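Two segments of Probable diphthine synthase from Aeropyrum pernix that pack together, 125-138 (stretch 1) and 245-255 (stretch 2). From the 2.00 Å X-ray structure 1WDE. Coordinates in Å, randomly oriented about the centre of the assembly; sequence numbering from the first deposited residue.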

ATOM      1  N   ALA A 125      -4.620   8.087   1.540  1.00 20.97           N
ATOM      2  CA  ALA A 125      -4.968   9.186   0.652  1.00 14.34           C
ATOM      3  C   ALA A 125      -5.542   8.648  -0.671  1.00 16.14           C
ATOM      4  O   ALA A 125      -6.477   9.220  -1.205  1.00 14.67           O
ATOM      5  CB  ALA A 125      -3.741  10.055   0.367  1.00 22.46           C
ATOM      6  N   ALA A 126      -4.984   7.551  -1.179  1.00 19.16           N
ATOM      7  CA  ALA A 126      -5.472   6.964  -2.428  1.00 20.07           C
ATOM      8  C   ALA A 126      -6.902   6.458  -2.227  1.00 24.52           C
ATOM      9  O   ALA A 126      -7.785   6.791  -3.014  1.00 19.22           O
ATOM     10  CB  ALA A 126      -4.575   5.836  -2.858  1.00 11.59           C
ATOM     11  N   ARG A 127      -7.133   5.659  -1.176  1.00 19.14           N
ATOM     12  CA  ARG A 127      -8.478   5.163  -0.910  1.00 24.43           C
ATOM     13  C   ARG A 127      -9.411   6.354  -0.794  1.00 17.50           C
ATOM     14  O   ARG A 127     -10.505   6.365  -1.371  1.00 20.57           O
ATOM     15  CB  ARG A 127      -8.530   4.382   0.394  1.00 19.18           C
ATOM     16  CG  ARG A 127      -7.859   3.045   0.334  1.00 24.04           C
ATOM     17  CD  ARG A 127      -7.849   2.449   1.732  1.00 22.16           C
ATOM     18  NE  ARG A 127      -7.350   1.083   1.745  1.00 25.36           N
ATOM     19  CZ  ARG A 127      -7.136   0.403   2.859  1.00 25.26           C
ATOM     20  NH1 ARG A 127      -7.371   0.979   4.035  1.00 26.92           N
ATOM     21  NH2 ARG A 127      -6.716  -0.846   2.802  1.00 28.52           N
ATOM     22  N   GLY A 128      -8.963   7.374  -0.072  1.00 19.18           N
ATOM     23  CA  GLY A 128      -9.798   8.552   0.113  1.00 20.55           C
ATOM     24  C   GLY A 128     -10.136   9.275  -1.183  1.00 22.70           C
ATOM     25  O   GLY A 128     -11.267   9.745  -1.378  1.00 21.10           O
ATOM     26  N   ALA A 129      -9.168   9.357  -2.090  1.00 19.14           N
ATOM     27  CA  ALA A 129      -9.420  10.055  -3.357  1.00 20.48           C
ATOM     28  C   ALA A 129     -10.490   9.391  -4.234  1.00 17.05           C
ATOM     29  O   ALA A 129     -11.139  10.076  -5.011  1.00 22.28           O
ATOM     30  CB  ALA A 129      -8.107  10.202  -4.155  1.00 19.73           C
ATOM     31  N   THR A 130     -10.658   8.066  -4.121  1.00 19.87           N
ATOM     32  CA  THR A 130     -11.663   7.325  -4.913  1.00 15.15           C
ATOM     33  C   THR A 130     -13.072   7.661  -4.464  1.00 19.39           C
ATOM     34  O   THR A 130     -14.041   7.468  -5.204  1.00 22.17           O
ATOM     35  CB  THR A 130     -11.523   5.779  -4.764  1.00 16.45           C
ATOM     36  OG1 THR A 130     -11.935   5.399  -3.448  1.00 20.25           O
ATOM     37  CG2 THR A 130     -10.057   5.299  -4.997  1.00 15.03           C
HETATM   38  N   MSE A 131     -13.159   8.124  -3.224  1.00 18.57           N
HETATM   39  CA  MSE A 131     -14.384   8.490  -2.547  1.00 20.40           C
HETATM   40  C   MSE A 131     -15.340   7.330  -2.291  1.00 22.64           C
HETATM   41  O   MSE A 131     -16.517   7.535  -1.994  1.00 22.33           O
HETATM   42  CB  MSE A 131     -15.065   9.627  -3.292  1.00 24.84           C
HETATM   43  CG  MSE A 131     -14.169  10.833  -3.381  1.00 27.90           C
HETATM   44 SE   MSE A 131     -15.138  12.463  -3.684  1.00 50.30          SE
HETATM   45  CE  MSE A 131     -16.540  11.868  -4.883  1.00 46.30           C
ATOM     46  N   LEU A 132     -14.818   6.110  -2.391  1.00 21.42           N
ATOM     47  CA  LEU A 132     -15.615   4.915  -2.112  1.00 23.80           C
ATOM     48  C   LEU A 132     -15.823   4.867  -0.594  1.00 25.13           C
ATOM     49  O   LEU A 132     -15.076   5.503   0.174  1.00 21.71           O
ATOM     50  CB  LEU A 132     -14.887   3.651  -2.588  1.00 18.37           C
ATOM     51  CG  LEU A 132     -14.857   3.520  -4.127  1.00 25.86           C
ATOM     52  CD1 LEU A 132     -14.041   2.320  -4.518  1.00 18.00           C
ATOM     53  CD2 LEU A 132     -16.285   3.399  -4.686  1.00 21.96           C
ATOM     54  N   SER A 133     -16.816   4.109  -0.152  1.00 19.06           N
ATOM     55  CA  SER A 133     -17.098   4.050   1.284  1.00 20.79           C
ATOM     56  C   SER A 133     -15.953   3.473   2.101  1.00 16.37           C
ATOM     57  O   SER A 133     -15.503   2.347   1.875  1.00 16.34           O
ATOM     58  CB  SER A 133     -18.375   3.253   1.531  1.00 21.83           C
ATOM     59  OG  SER A 133     -18.567   3.014   2.909  1.00 25.23           O
ATOM     60  N   PHE A 134     -15.475   4.266   3.048  1.00 18.93           N
ATOM     61  CA  PHE A 134     -14.384   3.847   3.928  1.00 20.44           C
ATOM     62  C   PHE A 134     -14.719   2.514   4.595  1.00 13.76           C
ATOM     63  O   PHE A 134     -13.880   1.622   4.659  1.00 14.01           O
ATOM     64  CB  PHE A 134     -14.149   4.914   5.017  1.00 21.35           C
ATOM     65  CG  PHE A 134     -13.292   4.439   6.153  1.00 24.13           C
ATOM     66  CD1 PHE A 134     -13.865   4.046   7.357  1.00 34.24           C
ATOM     67  CD2 PHE A 134     -11.920   4.323   5.997  1.00 24.49           C
ATOM     68  CE1 PHE A 134     -13.067   3.533   8.395  1.00 31.98           C
ATOM     69  CE2 PHE A 134     -11.120   3.813   7.024  1.00 31.92           C
ATOM     70  CZ  PHE A 134     -11.701   3.417   8.222  1.00 33.63           C
ATOM     71  N   TYR A 135     -15.968   2.369   5.028  1.00 18.63           N
ATOM     72  CA  TYR A 135     -16.430   1.171   5.733  1.00 19.95           C
ATOM     73  C   TYR A 135     -16.346  -0.119   4.921  1.00 21.85           C
ATOM     74  O   TYR A 135     -16.293  -1.209   5.498  1.00 18.35           O
ATOM     75  CB  TYR A 135     -17.889   1.358   6.170  1.00 20.31           C
ATOM     76  CG  TYR A 135     -18.127   2.609   6.970  1.00 30.13           C
ATOM     77  CD1 TYR A 135     -17.776   2.675   8.330  1.00 27.84           C
ATOM     78  CD2 TYR A 135     -18.688   3.736   6.371  1.00 32.22           C
ATOM     79  CE1 TYR A 135     -17.977   3.830   9.063  1.00 31.11           C
ATOM     80  CE2 TYR A 135     -18.894   4.899   7.088  1.00 32.65           C
ATOM     81  CZ  TYR A 135     -18.539   4.942   8.431  1.00 38.63           C
ATOM     82  OH  TYR A 135     -18.767   6.091   9.132  1.00 31.12           O
ATOM     83  N   ARG A 136     -16.339   0.005   3.593  1.00 14.72           N
ATOM     84  CA  ARG A 136     -16.321  -1.156   2.718  1.00 16.62           C
ATOM     85  C   ARG A 136     -14.961  -1.621   2.276  1.00 16.90           C
ATOM     86  O   ARG A 136     -14.858  -2.618   1.563  1.00 17.40           O
ATOM     87  CB  ARG A 136     -17.203  -0.912   1.475  1.00 21.53           C
ATOM     88  CG  ARG A 136     -18.689  -0.759   1.802  1.00 22.38           C
ATOM     89  CD  ARG A 136     -19.556  -0.862   0.563  1.00 17.52           C
ATOM     90  NE  ARG A 136     -19.566  -2.216   0.020  1.00 21.48           N
ATOM     91  CZ  ARG A 136     -19.990  -2.514  -1.200  1.00 23.23           C
ATOM     92  NH1 ARG A 136     -20.429  -1.538  -1.992  1.00 21.65           N
ATOM     93  NH2 ARG A 136     -19.984  -3.771  -1.619  1.00 19.12           N
ATOM     94  N   PHE A 137     -13.909  -0.904   2.658  1.00 19.22           N
ATOM     95  CA  PHE A 137     -12.583  -1.365   2.277  1.00 17.98           C
ATOM     96  C   PHE A 137     -12.245  -2.582   3.099  1.00 24.06           C
ATOM     97  O   PHE A 137     -12.490  -2.617   4.321  1.00 19.09           O
ATOM     98  CB  PHE A 137     -11.517  -0.284   2.481  1.00 17.19           C
ATOM     99  CG  PHE A 137     -11.492   0.731   1.372  1.00 19.02           C
ATOM    100  CD1 PHE A 137     -12.346   1.825   1.397  1.00 18.01           C
ATOM    101  CD2 PHE A 137     -10.703   0.523   0.243  1.00 23.74           C
ATOM    102  CE1 PHE A 137     -12.438   2.692   0.316  1.00 19.38           C
ATOM    103  CE2 PHE A 137     -10.787   1.399  -0.869  1.00 17.64           C
ATOM    104  CZ  PHE A 137     -11.662   2.475  -0.824  1.00 21.24           C
ATOM    105  N   GLY A 138     -11.705  -3.594   2.427  1.00 19.64           N
ATOM    106  CA  GLY A 138     -11.325  -4.815   3.109  1.00 18.89           C
ATOM    107  C   GLY A 138      -9.820  -5.053   3.131  1.00 18.87           C
ATOM    108  O   GLY A 138      -9.025  -4.113   3.311  1.00 18.75           O
ATOM    109  N   TYR A 245       1.338   4.434  -7.973  1.00 28.17           N
ATOM    110  CA  TYR A 245      -0.070   4.081  -7.870  1.00 24.90           C
ATOM    111  C   TYR A 245      -0.393   2.963  -6.901  1.00 23.50           C
ATOM    112  O   TYR A 245       0.473   2.205  -6.471  1.00 24.67           O
ATOM    113  CB  TYR A 245      -0.612   3.569  -9.221  1.00 23.51           C
ATOM    114  CG  TYR A 245      -0.453   4.482 -10.406  1.00 21.33           C
ATOM    115  CD1 TYR A 245       0.597   4.311 -11.314  1.00 26.38           C
ATOM    116  CD2 TYR A 245      -1.378   5.487 -10.644  1.00 19.49           C
ATOM    117  CE1 TYR A 245       0.713   5.125 -12.446  1.00 18.67           C
ATOM    118  CE2 TYR A 245      -1.281   6.304 -11.764  1.00 26.04           C
ATOM    119  CZ  TYR A 245      -0.242   6.119 -12.664  1.00 27.06           C
ATOM    120  OH  TYR A 245      -0.221   6.900 -13.794  1.00 30.16           O
ATOM    121  N   SER A 246      -1.687   2.873  -6.610  1.00 20.35           N
ATOM    122  CA  SER A 246      -2.250   1.784  -5.841  1.00 19.61           C
ATOM    123  C   SER A 246      -3.488   1.509  -6.687  1.00 23.14           C
ATOM    124  O   SER A 246      -3.955   2.389  -7.442  1.00 22.14           O
ATOM    125  CB  SER A 246      -2.587   2.188  -4.391  1.00 23.36           C
ATOM    126  OG  SER A 246      -3.480   3.281  -4.352  1.00 38.05           O
ATOM    127  N   ILE A 247      -3.998   0.285  -6.611  1.00 19.25           N
ATOM    128  CA  ILE A 247      -5.165  -0.083  -7.384  1.00 21.04           C
ATOM    129  C   ILE A 247      -6.310  -0.480  -6.450  1.00 24.46           C
ATOM    130  O   ILE A 247      -6.098  -1.145  -5.446  1.00 22.95           O
ATOM    131  CB  ILE A 247      -4.811  -1.261  -8.320  1.00 23.32           C
ATOM    132  CG1 ILE A 247      -3.814  -0.790  -9.394  1.00 20.38           C
ATOM    133  CG2 ILE A 247      -6.061  -1.804  -8.982  1.00 19.70           C
ATOM    134  CD1 ILE A 247      -3.202  -1.922 -10.171  1.00 18.92           C
ATOM    135  N   VAL A 248      -7.512  -0.002  -6.731  1.00 23.09           N
ATOM    136  CA  VAL A 248      -8.632  -0.429  -5.925  1.00 23.92           C
ATOM    137  C   VAL A 248      -9.506  -1.290  -6.842  1.00 24.37           C
ATOM    138  O   VAL A 248      -9.863  -0.868  -7.954  1.00 25.04           O
ATOM    139  CB  VAL A 248      -9.418   0.772  -5.351  1.00 26.34           C
ATOM    140  CG1 VAL A 248     -10.745   0.288  -4.732  1.00 26.13           C
ATOM    141  CG2 VAL A 248      -8.572   1.465  -4.284  1.00 23.80           C
ATOM    142  N   ILE A 249      -9.772  -2.518  -6.403  1.00 17.20           N
ATOM    143  CA  ILE A 249     -10.641  -3.477  -7.121  1.00 20.10           C
ATOM    144  C   ILE A 249     -11.890  -3.544  -6.219  1.00 20.75           C
ATOM    145  O   ILE A 249     -11.940  -4.286  -5.241  1.00 18.16           O
ATOM    146  CB  ILE A 249      -9.978  -4.873  -7.228  1.00 21.22           C
ATOM    147  CG1 ILE A 249      -8.642  -4.754  -7.987  1.00 20.50           C
ATOM    148  CG2 ILE A 249     -10.924  -5.859  -7.971  1.00 19.10           C
ATOM    149  CD1 ILE A 249      -7.742  -5.998  -7.831  1.00 24.37           C
ATOM    150  N   PRO A 250     -12.929  -2.787  -6.571  1.00 20.68           N
ATOM    151  CA  PRO A 250     -14.135  -2.757  -5.756  1.00 20.74           C
ATOM    152  C   PRO A 250     -15.037  -3.971  -5.760  1.00 23.60           C
ATOM    153  O   PRO A 250     -14.982  -4.813  -6.674  1.00 19.59           O
ATOM    154  CB  PRO A 250     -14.849  -1.523  -6.280  1.00 14.90           C
ATOM    155  CG  PRO A 250     -14.624  -1.634  -7.738  1.00 23.44           C
ATOM    156  CD  PRO A 250     -13.190  -2.184  -7.890  1.00 23.58           C
ATOM    157  N   ALA A 251     -15.816  -4.077  -4.683  1.00 20.60           N
ATOM    158  CA  ALA A 251     -16.823  -5.114  -4.581  1.00 16.20           C
ATOM    159  C   ALA A 251     -17.932  -4.379  -5.314  1.00 23.55           C
ATOM    160  O   ALA A 251     -17.757  -3.209  -5.691  1.00 21.12           O
ATOM    161  CB  ALA A 251     -17.225  -5.352  -3.125  1.00 23.09           C
ATOM    162  N   ARG A 252     -19.072  -5.027  -5.509  1.00 24.92           N
ATOM    163  CA  ARG A 252     -20.173  -4.375  -6.212  1.00 24.48           C
ATOM    164  C   ARG A 252     -20.506  -3.039  -5.577  1.00 20.82           C
ATOM    165  O   ARG A 252     -20.861  -2.972  -4.398  1.00 23.82           O
ATOM    166  CB  ARG A 252     -21.398  -5.289  -6.200  1.00 35.14           C
ATOM    167  CG  ARG A 252     -22.469  -4.828  -7.115  1.00 42.94           C
ATOM    168  CD  ARG A 252     -23.219  -6.003  -7.692  1.00 44.16           C
ATOM    169  NE  ARG A 252     -24.327  -5.524  -8.492  1.00 47.77           N
ATOM    170  CZ  ARG A 252     -25.076  -6.297  -9.262  1.00 53.40           C
ATOM    171  NH1 ARG A 252     -24.820  -7.597  -9.336  1.00 50.91           N
ATOM    172  NH2 ARG A 252     -26.083  -5.763  -9.941  1.00 50.96           N
ATOM    173  N   LEU A 253     -20.406  -1.962  -6.355  1.00 15.93           N
ATOM    174  CA  LEU A 253     -20.653  -0.626  -5.828  1.00 20.39           C
ATOM    175  C   LEU A 253     -22.081  -0.381  -5.424  1.00 26.09           C
ATOM    176  O   LEU A 253     -23.011  -0.863  -6.065  1.00 23.57           O
ATOM    177  CB  LEU A 253     -20.283   0.438  -6.865  1.00 27.28           C
ATOM    178  CG  LEU A 253     -18.816   0.444  -7.294  1.00 33.43           C
ATOM    179  CD1 LEU A 253     -18.605   1.413  -8.444  1.00 31.35           C
ATOM    180  CD2 LEU A 253     -17.976   0.800  -6.090  1.00 27.18           C
ATOM    181  N   SER A 254     -22.250   0.400  -4.373  1.00 18.65           N
ATOM    182  CA  SER A 254     -23.571   0.776  -3.906  1.00 28.42           C
ATOM    183  C   SER A 254     -24.006   1.891  -4.861  1.00 25.74           C
ATOM    184  O   SER A 254     -23.170   2.535  -5.493  1.00 26.41           O
ATOM    185  CB  SER A 254     -23.494   1.313  -2.469  1.00 23.58           C
ATOM    186  OG  SER A 254     -23.351   2.725  -2.463  1.00 26.69           O
ATOM    187  N   GLY A 255     -25.306   2.110  -4.993  1.00 26.51           N
ATOM    188  CA  GLY A 255     -25.766   3.159  -5.886  1.00 27.10           C
ATOM    189  C   GLY A 255     -25.095   4.491  -5.608  1.00 30.87           C
ATOM    190  O   GLY A 255     -24.656   5.186  -6.532  1.00 23.40           O
TER

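Leu132 is buried in the apolar centre with Val248, Leu253 and Thr130. Its chain has just left the helix through Met131, a selenomethionine with positive phi, and its CA-to-CB bond points toward the second stretch, the side chain in the m,t rotamer. CD1 of Leu132 lies 3.9 Å from Val248 CG1 and 4.3 Å from Pro250 CB, while CD2 of Leu132 meets Leu253 CD2 at 3.4 Å. Beta-branched Val248 favours extended backbone, and both its methyls, CG1 (4.0 Å) and CG2 (4.1 Å), meet Phe137 CE2; Val248 CG2 also approaches Thr130 CG2 at 4.2 Å. Strand alternation directs Ser246 and Val248 toward stretch 1, Ile247 and Ile249 away.

Thr130 divides its roles. Its methyl joins the apolar layer, while Thr130 OG1 donates to Arg127 O (2.7 Å) and accepts from Leu132 N (3.2 Å), tying the turn that presents the leucine. Where helix and strand come closest, small residues fit: Ala126 CB sits 3.2 Å from Ser246 OG.

At the polar edge, partly exposed Arg136 has the largest covered area in a contact burying 406 Å², both sides summed. With chi3 in p, Arg136 NH1 (2.8 Å) and NH2 (3.0 Å) both donate to Arg252 O, a backbone carbonyl, so the grip does not depend on the Arg252 side chain, whose CA-to-CB bond points away. Ala251 CB packs 3.5 Å from Arg136 NH2.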